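Long-range contact in terminal uridylyltransferase 1 (Trypanosoma brucei, PDB 5HZD), which adds uridines to the 3' ends of guide RNAs, ribosomal RNAs and some messenger RNAs during mitochondrial RNA processing and editing: residues M342-Y352 and M398-E409. Sequence-based numbering, arbitrary orientation.
Sequences MWIYYLVQKGY and MLVGFFYFYSFE
Two helices of the C-terminal, Cid1-like helical part of the nucleotidyltransferase, 336-349 and 385-409, pack here almost at a right angle, at 95°. The axes of the two short segments approach to 10.3 Å. Y346 is the knob, set in a hole formed by M398, G401, F402 and F405. Its CG is anti to the backbone N (chi1 158°), which sends the ring across F402 CA, with OH at the M398-G401 backbone. F402 CA sits over the centre of one ring face, 3.7 Å from the centroid. G401 has no side chain, and Y346 OH comes to 3.3 Å from G401 C. That hydroxyl lies 2.9 Å from M398 O, at most a weak hydrogen bond.

Toward the C-terminal end of 398-409, Y406 OH donates to M342 O at 2.7 Å. The carbonyl also takes Y346 N, so it has two donors. M342 bends at chi3 (63°), placing CE over the centre of the Y406 ring in a CH-pi contact. F405 CD2 covers the opposite face. At the other end, M398 CG lies over one face of the Y352 ring, 3.5 Å from CE1, and M398 CE meets L347 CD2. W343 turns its ring edge to F402 CD2. W343 NE1 bonds to A310 O, and L317 of helix 310-324 touches both W343 and F402. The W343 side chain is about 9 Å from that of K318, a UTP-binding residue.

G351, with positive phi, closes the helix in a Schellman motif. K350 NZ reaches E409 OE2 on its syn lone pair at 2.6 Å, and K350 CE touches F405 CD1 on the way. The chemistry is thus mainly aromatic and methionine packing. Within it the carbonyl of buried M342 is gripped by two donors, while the K350-E409 salt bridge lies on the more exposed side.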
ATOM      1  N   MET A 342       8.800  -3.662  11.152  1.00 11.13           N
ATOM      2  CA  MET A 342       9.695  -4.669  11.699  1.00 11.01           C
ATOM      3  C   MET A 342      11.000  -4.722  10.902  1.00 11.03           C
ATOM      4  O   MET A 342      12.074  -4.782  11.479  1.00 11.22           O
ATOM      5  CB  MET A 342       9.066  -6.066  11.678  1.00 12.63           C
ATOM      6  CG  MET A 342       7.918  -6.226  12.653  1.00 11.87           C
ATOM      7  SD  MET A 342       7.345  -7.934  12.686  1.00 15.10           S
ATOM      8  CE  MET A 342       8.782  -8.801  13.306  1.00 15.46           C
ATOM      9  N   TRP A 343      10.911  -4.733   9.580  1.00 10.88           N
ATOM     10  CA  TRP A 343      12.104  -4.839   8.755  1.00 10.95           C
ATOM     11  C   TRP A 343      12.967  -3.606   8.913  1.00 11.79           C
ATOM     12  O   TRP A 343      14.180  -3.701   9.115  1.00 11.25           O
ATOM     13  CB  TRP A 343      11.613  -5.010   7.307  1.00 11.31           C
ATOM     14  CG  TRP A 343      12.632  -4.899   6.200  1.00 10.88           C
ATOM     15  CD1 TRP A 343      12.580  -4.027   5.148  1.00 10.82           C
ATOM     16  CD2 TRP A 343      13.759  -5.766   5.939  1.00 11.09           C
ATOM     17  NE1 TRP A 343      13.633  -4.269   4.276  1.00 11.02           N
ATOM     18  CE2 TRP A 343      14.354  -5.335   4.739  1.00 13.53           C
ATOM     19  CE3 TRP A 343      14.332  -6.841   6.626  1.00 11.70           C
ATOM     20  CZ2 TRP A 343      15.476  -5.946   4.193  1.00 11.90           C
ATOM     21  CZ3 TRP A 343      15.458  -7.458   6.068  1.00 13.83           C
ATOM     22  CH2 TRP A 343      16.030  -6.989   4.880  1.00 11.58           C
ATOM     23  N   ILE A 344      12.362  -2.432   8.849  1.00 10.95           N
ATOM     24  CA  ILE A 344      13.160  -1.201   8.940  1.00 11.11           C
ATOM     25  C   ILE A 344      13.799  -1.047  10.326  1.00 11.36           C
ATOM     26  O   ILE A 344      14.954  -0.624  10.434  1.00 11.59           O
ATOM     27  CB  ILE A 344      12.298  -0.007   8.650  1.00 11.02           C
ATOM     28  CG1 ILE A 344      11.945  -0.047   7.164  1.00 10.94           C
ATOM     29  CG2 ILE A 344      13.054   1.275   8.949  1.00 11.58           C
ATOM     30  CD1 ILE A 344      10.795   0.906   6.798  1.00 11.66           C
ATOM     31  N   TYR A 345      13.056  -1.392  11.381  1.00 11.35           N
ATOM     32  CA  TYR A 345      13.619  -1.290  12.737  1.00 11.63           C
ATOM     33  C   TYR A 345      14.854  -2.167  12.850  1.00 12.61           C
ATOM     34  O   TYR A 345      15.877  -1.745  13.399  1.00 12.09           O
ATOM     35  CB  TYR A 345      12.581  -1.697  13.790  1.00 11.64           C
ATOM     36  CG  TYR A 345      13.117  -1.749  15.193  1.00 12.25           C
ATOM     37  CD1 TYR A 345      13.282  -0.587  15.933  1.00 12.92           C
ATOM     38  CD2 TYR A 345      13.454  -2.981  15.769  1.00 12.95           C
ATOM     39  CE1 TYR A 345      13.789  -0.639  17.266  1.00 12.61           C
ATOM     40  CE2 TYR A 345      13.935  -3.043  17.073  1.00 12.43           C
ATOM     41  CZ  TYR A 345      14.103  -1.876  17.798  1.00 13.46           C
ATOM     42  OH  TYR A 345      14.605  -1.927  19.080  1.00 14.45           O
ATOM     43  N   TYR A 346      14.763  -3.380  12.320  1.00 11.69           N
ATOM     44  CA  TYR A 346      15.935  -4.265  12.259  1.00 11.88           C
ATOM     45  C   TYR A 346      17.090  -3.615  11.482  1.00 12.01           C
ATOM     46  O   TYR A 346      18.249  -3.625  11.938  1.00 13.56           O
ATOM     47  CB  TYR A 346      15.525  -5.607  11.654  1.00 11.76           C
ATOM     48  CG  TYR A 346      16.663  -6.399  11.056  1.00 11.93           C
ATOM     49  CD1 TYR A 346      17.589  -7.051  11.866  1.00 12.23           C
ATOM     50  CD2 TYR A 346      16.790  -6.498   9.686  1.00 12.06           C
ATOM     51  CE1 TYR A 346      18.610  -7.813  11.312  1.00 13.25           C
ATOM     52  CE2 TYR A 346      17.811  -7.232   9.112  1.00 13.94           C
ATOM     53  CZ  TYR A 346      18.729  -7.867   9.931  1.00 13.93           C
ATOM     54  OH  TYR A 346      19.735  -8.626   9.356  1.00 17.18           O
ATOM     55  N   LEU A 347      16.809  -3.060  10.305  1.00 11.84           N
ATOM     56  CA  LEU A 347      17.855  -2.411   9.527  1.00 12.02           C
ATOM     57  C   LEU A 347      18.509  -1.281  10.298  1.00 12.29           C
ATOM     58  O   LEU A 347      19.733  -1.105  10.205  1.00 14.36           O
ATOM     59  CB  LEU A 347      17.304  -1.863   8.185  1.00 11.83           C
ATOM     60  CG  LEU A 347      16.752  -2.923   7.219  1.00 13.78           C
ATOM     61  CD1 LEU A 347      16.190  -2.235   5.959  1.00 17.07           C
ATOM     62  CD2 LEU A 347      17.840  -3.976   6.858  1.00 13.59           C
ATOM     63  N   VAL A 348      17.723  -0.491  11.033  1.00 12.24           N
ATOM     64  CA  VAL A 348      18.295   0.626  11.765  1.00 12.56           C
ATOM     65  C   VAL A 348      19.132   0.102  12.910  1.00 15.04           C
ATOM     66  O   VAL A 348      20.266   0.549  13.114  1.00 16.36           O
ATOM     67  CB  VAL A 348      17.190   1.529  12.332  1.00 14.05           C
ATOM     68  CG1 VAL A 348      17.791   2.529  13.360  1.00 17.44           C
ATOM     69  CG2 VAL A 348      16.458   2.254  11.214  1.00 13.66           C
ATOM     70  N   GLN A 349      18.602  -0.870  13.658  1.00 16.44           N
ATOM     71  CA  GLN A 349      19.284  -1.317  14.886  1.00 18.59           C
ATOM     72  C   GLN A 349      20.590  -2.000  14.556  1.00 20.07           C
ATOM     73  O   GLN A 349      21.553  -1.931  15.334  1.00 20.77           O
ATOM     74  CB  GLN A 349      18.384  -2.217  15.742  1.00 15.93           C
ATOM     75  CG  GLN A 349      17.215  -1.492  16.333  1.00 18.69           C
ATOM     76  CD  GLN A 349      17.629  -0.332  17.204  1.00 24.09           C
ATOM     77  OE1 GLN A 349      18.519  -0.469  18.043  1.00 24.67           O
ATOM     78  NE2 GLN A 349      16.982   0.824  17.022  1.00 21.91           N
ATOM     79  N   LYS A 350      20.640  -2.627  13.389  1.00 15.76           N
ATOM     80  CA  LYS A 350      21.839  -3.332  12.933  1.00 17.79           C
ATOM     81  C   LYS A 350      22.774  -2.471  12.090  1.00 20.02           C
ATOM     82  O   LYS A 350      23.839  -2.931  11.675  1.00 27.17           O
ATOM     83  CB  LYS A 350      21.454  -4.612  12.178  1.00 21.32           C
ATOM     84  CG  LYS A 350      20.854  -5.702  13.077  1.00 21.06           C
ATOM     85  CD  LYS A 350      21.867  -6.175  14.126  1.00 30.03           C
ATOM     86  CE  LYS A 350      21.370  -7.390  14.897  1.00 35.45           C
ATOM     87  NZ  LYS A 350      22.391  -7.780  15.926  1.00 35.25           N
ATOM     88  N   GLY A 351      22.369  -1.239  11.809  1.00 16.67           N
ATOM     89  CA  GLY A 351      23.226  -0.270  11.128  1.00 20.01           C
ATOM     90  C   GLY A 351      23.261  -0.366   9.621  1.00 22.37           C
ATOM     91  O   GLY A 351      24.122   0.224   8.991  1.00 27.37           O
ATOM     92  N   TYR A 352      22.338  -1.114   9.030  1.00 16.20           N
ATOM     93  CA  TYR A 352      22.219  -1.173   7.572  1.00 15.31           C
ATOM     94  C   TYR A 352      21.685   0.102   6.917  1.00 17.92           C
ATOM     95  O   TYR A 352      21.998   0.379   5.744  1.00 20.21           O
ATOM     96  CB  TYR A 352      21.333  -2.349   7.134  1.00 16.84           C
ATOM     97  CG  TYR A 352      21.913  -3.701   7.379  1.00 15.81           C
ATOM     98  CD1 TYR A 352      22.933  -4.192   6.572  1.00 21.43           C
ATOM     99  CD2 TYR A 352      21.452  -4.488   8.433  1.00 16.49           C
ATOM    100  CE1 TYR A 352      23.465  -5.451   6.790  1.00 21.28           C
ATOM    101  CE2 TYR A 352      21.968  -5.754   8.650  1.00 20.24           C
ATOM    102  CZ  TYR A 352      22.971  -6.221   7.826  1.00 25.18           C
ATOM    103  OH  TYR A 352      23.494  -7.469   8.045  1.00 32.19           O
ATOM    104  N   MET A 398      21.072 -10.364   5.130  1.00 13.11           N
ATOM    105  CA  MET A 398      20.146  -9.468   5.812  1.00 12.74           C
ATOM    106  C   MET A 398      18.829 -10.131   6.152  1.00 13.12           C
ATOM    107  O   MET A 398      18.273  -9.916   7.229  1.00 13.23           O
ATOM    108  CB  MET A 398      19.922  -8.229   4.961  1.00 15.50           C
ATOM    109  CG  MET A 398      21.195  -7.413   4.904  1.00 16.92           C
ATOM    110  SD  MET A 398      21.170  -6.164   3.590  1.00 18.26           S
ATOM    111  CE  MET A 398      20.015  -4.956   4.258  1.00 14.07           C
ATOM    112  N   LEU A 399      18.323 -10.944   5.230  1.00 12.52           N
ATOM    113  CA  LEU A 399      17.060 -11.634   5.489  1.00 12.62           C
ATOM    114  C   LEU A 399      17.199 -12.710   6.562  1.00 15.79           C
ATOM    115  O   LEU A 399      16.368 -12.803   7.474  1.00 14.71           O
ATOM    116  CB  LEU A 399      16.458 -12.214   4.209  1.00 14.70           C
ATOM    117  CG  LEU A 399      14.995 -12.611   4.401  1.00 18.32           C
ATOM    118  CD1 LEU A 399      14.119 -11.392   4.604  1.00 19.87           C
ATOM    119  CD2 LEU A 399      14.488 -13.459   3.195  1.00 21.06           C
ATOM    120  N   VAL A 400      18.254 -13.515   6.494  1.00 14.32           N
ATOM    121  CA  VAL A 400      18.499 -14.487   7.559  1.00 16.13           C
ATOM    122  C   VAL A 400      18.652 -13.754   8.892  1.00 15.99           C
ATOM    123  O   VAL A 400      18.118 -14.168   9.929  1.00 16.15           O
ATOM    124  CB  VAL A 400      19.783 -15.279   7.254  1.00 19.93           C
ATOM    125  CG1 VAL A 400      20.196 -16.123   8.476  1.00 32.50           C
ATOM    126  CG2 VAL A 400      19.534 -16.130   6.079  1.00 20.46           C
ATOM    127  N   GLY A 401      19.333 -12.617   8.843  1.00 13.66           N
ATOM    128  CA  GLY A 401      19.576 -11.831  10.028  1.00 14.55           C
ATOM    129  C   GLY A 401      18.295 -11.275  10.635  1.00 13.28           C
ATOM    130  O   GLY A 401      18.212 -11.138  11.858  1.00 14.34           O
ATOM    131  N   PHE A 402      17.302 -10.970   9.794  1.00 13.14           N
ATOM    132  CA  PHE A 402      16.009 -10.471  10.276  1.00 12.13           C
ATOM    133  C   PHE A 402      15.328 -11.564  11.113  1.00 12.26           C
ATOM    134  O   PHE A 402      14.835 -11.320  12.224  1.00 12.66           O
ATOM    135  CB  PHE A 402      15.132 -10.067   9.076  1.00 11.86           C
ATOM    136  CG  PHE A 402      13.664  -9.850   9.402  1.00 12.13           C
ATOM    137  CD1 PHE A 402      12.754 -10.898   9.342  1.00 12.23           C
ATOM    138  CD2 PHE A 402      13.196  -8.577   9.699  1.00 11.44           C
ATOM    139  CE1 PHE A 402      11.410 -10.718   9.616  1.00 13.17           C
ATOM    140  CE2 PHE A 402      11.855  -8.370   9.953  1.00 11.29           C
ATOM    141  CZ  PHE A 402      10.962  -9.440   9.897  1.00 11.33           C
ATOM    142  N   PHE A 403      15.299 -12.776  10.580  1.00 12.43           N
ATOM    143  CA  PHE A 403      14.641 -13.878  11.291  1.00 12.63           C
ATOM    144  C   PHE A 403      15.432 -14.239  12.539  1.00 14.58           C
ATOM    145  O   PHE A 403      14.847 -14.536  13.579  1.00 15.20           O
ATOM    146  CB  PHE A 403      14.454 -15.083  10.362  1.00 13.20           C
ATOM    147  CG  PHE A 403      13.361 -14.875   9.363  1.00 15.82           C
ATOM    148  CD1 PHE A 403      12.034 -14.953   9.764  1.00 17.60           C
ATOM    149  CD2 PHE A 403      13.645 -14.566   8.033  1.00 17.75           C
ATOM    150  CE1 PHE A 403      11.013 -14.759   8.834  1.00 15.11           C
ATOM    151  CE2 PHE A 403      12.627 -14.362   7.122  1.00 18.29           C
ATOM    152  CZ  PHE A 403      11.312 -14.463   7.515  1.00 17.31           C
ATOM    153  N   TYR A 404      16.766 -14.202  12.466  1.00 14.50           N
ATOM    154  CA  TYR A 404      17.541 -14.415  13.684  1.00 15.69           C
ATOM    155  C   TYR A 404      17.297 -13.334  14.755  1.00 14.93           C
ATOM    156  O   TYR A 404      17.117 -13.666  15.948  1.00 15.42           O
ATOM    157  CB  TYR A 404      19.038 -14.553  13.361  1.00 13.66           C
ATOM    158  CG  TYR A 404      19.865 -14.942  14.568  1.00 16.61           C
ATOM    159  CD1 TYR A 404      20.004 -16.270  14.931  1.00 20.31           C
ATOM    160  CD2 TYR A 404      20.482 -13.965  15.339  1.00 24.57           C
ATOM    161  CE1 TYR A 404      20.760 -16.616  16.054  1.00 24.22           C
ATOM    162  CE2 TYR A 404      21.220 -14.294  16.449  1.00 28.93           C
ATOM    163  CZ  TYR A 404      21.366 -15.617  16.786  1.00 26.97           C
ATOM    164  OH  TYR A 404      22.109 -15.940  17.903  1.00 31.33           O
ATOM    165  N   PHE A 405      17.292 -12.064  14.340  1.00 13.02           N
ATOM    166  CA  PHE A 405      17.077 -10.941  15.258  1.00 12.96           C
ATOM    167  C   PHE A 405      15.763 -11.109  16.008  1.00 12.92           C
ATOM    168  O   PHE A 405      15.720 -10.984  17.245  1.00 13.88           O
ATOM    169  CB  PHE A 405      17.091  -9.637  14.452  1.00 13.17           C
ATOM    170  CG  PHE A 405      16.900  -8.405  15.288  1.00 15.00           C
ATOM    171  CD1 PHE A 405      17.917  -7.931  16.100  1.00 15.51           C
ATOM    172  CD2 PHE A 405      15.698  -7.723  15.268  1.00 12.55           C
ATOM    173  CE1 PHE A 405      17.749  -6.776  16.905  1.00 13.97           C
ATOM    174  CE2 PHE A 405      15.517  -6.553  16.055  1.00 12.47           C
ATOM    175  CZ  PHE A 405      16.539  -6.079  16.861  1.00 14.71           C
ATOM    176  N   TYR A 406      14.697 -11.435  15.284  1.00 14.77           N
ATOM    177  CA  TYR A 406      13.408 -11.505  15.960  1.00 13.52           C
ATOM    178  C   TYR A 406      13.173 -12.813  16.675  1.00 16.18           C
ATOM    179  O   TYR A 406      12.279 -12.908  17.520  1.00 17.09           O
ATOM    180  CB  TYR A 406      12.271 -11.133  15.008  1.00 13.08           C
ATOM    181  CG  TYR A 406      12.262  -9.642  14.741  1.00 12.11           C
ATOM    182  CD1 TYR A 406      12.041  -8.739  15.784  1.00 12.18           C
ATOM    183  CD2 TYR A 406      12.496  -9.137  13.453  1.00 12.39           C
ATOM    184  CE1 TYR A 406      12.038  -7.364  15.561  1.00 12.01           C
ATOM    185  CE2 TYR A 406      12.480  -7.745  13.216  1.00 11.68           C
ATOM    186  CZ  TYR A 406      12.254  -6.883  14.276  1.00 11.76           C
ATOM    187  OH  TYR A 406      12.245  -5.526  14.071  1.00 11.99           O
ATOM    188  N   SER A 407      13.965 -13.830  16.352  1.00 13.83           N
ATOM    189  CA  SER A 407      13.827 -15.086  17.070  1.00 14.78           C
ATOM    190  C   SER A 407      14.668 -15.129  18.359  1.00 18.84           C
ATOM    191  O   SER A 407      14.260 -15.758  19.335  1.00 20.43           O
ATOM    192  CB  SER A 407      14.196 -16.278  16.146  1.00 13.78           C
ATOM    193  OG  SER A 407      13.303 -16.438  15.036  1.00 16.76           O
ATOM    194  N   PHE A 408      15.813 -14.440  18.388  1.00 14.22           N
ATOM    195  CA  PHE A 408      16.769 -14.584  19.508  1.00 17.61           C
ATOM    196  C   PHE A 408      17.298 -13.313  20.141  1.00 22.34           C
ATOM    197  O   PHE A 408      17.752 -13.339  21.286  1.00 29.26           O
ATOM    198  CB  PHE A 408      17.973 -15.456  19.096  1.00 19.69           C
ATOM    199  CG  PHE A 408      17.611 -16.878  18.836  1.00 19.90           C
ATOM    200  CD1 PHE A 408      17.216 -17.700  19.873  1.00 23.31           C
ATOM    201  CD2 PHE A 408      17.629 -17.390  17.548  1.00 22.48           C
ATOM    202  CE1 PHE A 408      16.846 -19.020  19.633  1.00 24.92           C
ATOM    203  CE2 PHE A 408      17.272 -18.691  17.297  1.00 22.44           C
ATOM    204  CZ  PHE A 408      16.878 -19.520  18.339  1.00 26.83           C
ATOM    205  N   GLU A 409      17.285 -12.202  19.419  1.00 17.50           N
ATOM    206  CA  GLU A 409      17.929 -10.992  19.919  1.00 18.66           C
ATOM    207  C   GLU A 409      16.932  -9.974  20.457  1.00 18.96           C
ATOM    208  O   GLU A 409      17.087  -9.456  21.579  1.00 22.04           O
ATOM    209  CB  GLU A 409      18.717 -10.340  18.792  1.00 20.33           C
ATOM    210  CG  GLU A 409      19.753 -11.207  18.138  1.00 33.53           C
ATOM    211  CD  GLU A 409      20.564 -10.394  17.163  1.00 39.84           C
ATOM    212  OE1 GLU A 409      20.518 -10.681  15.954  1.00 33.20           O
ATOM    213  OE2 GLU A 409      21.206  -9.417  17.613  1.00 47.40           O
TER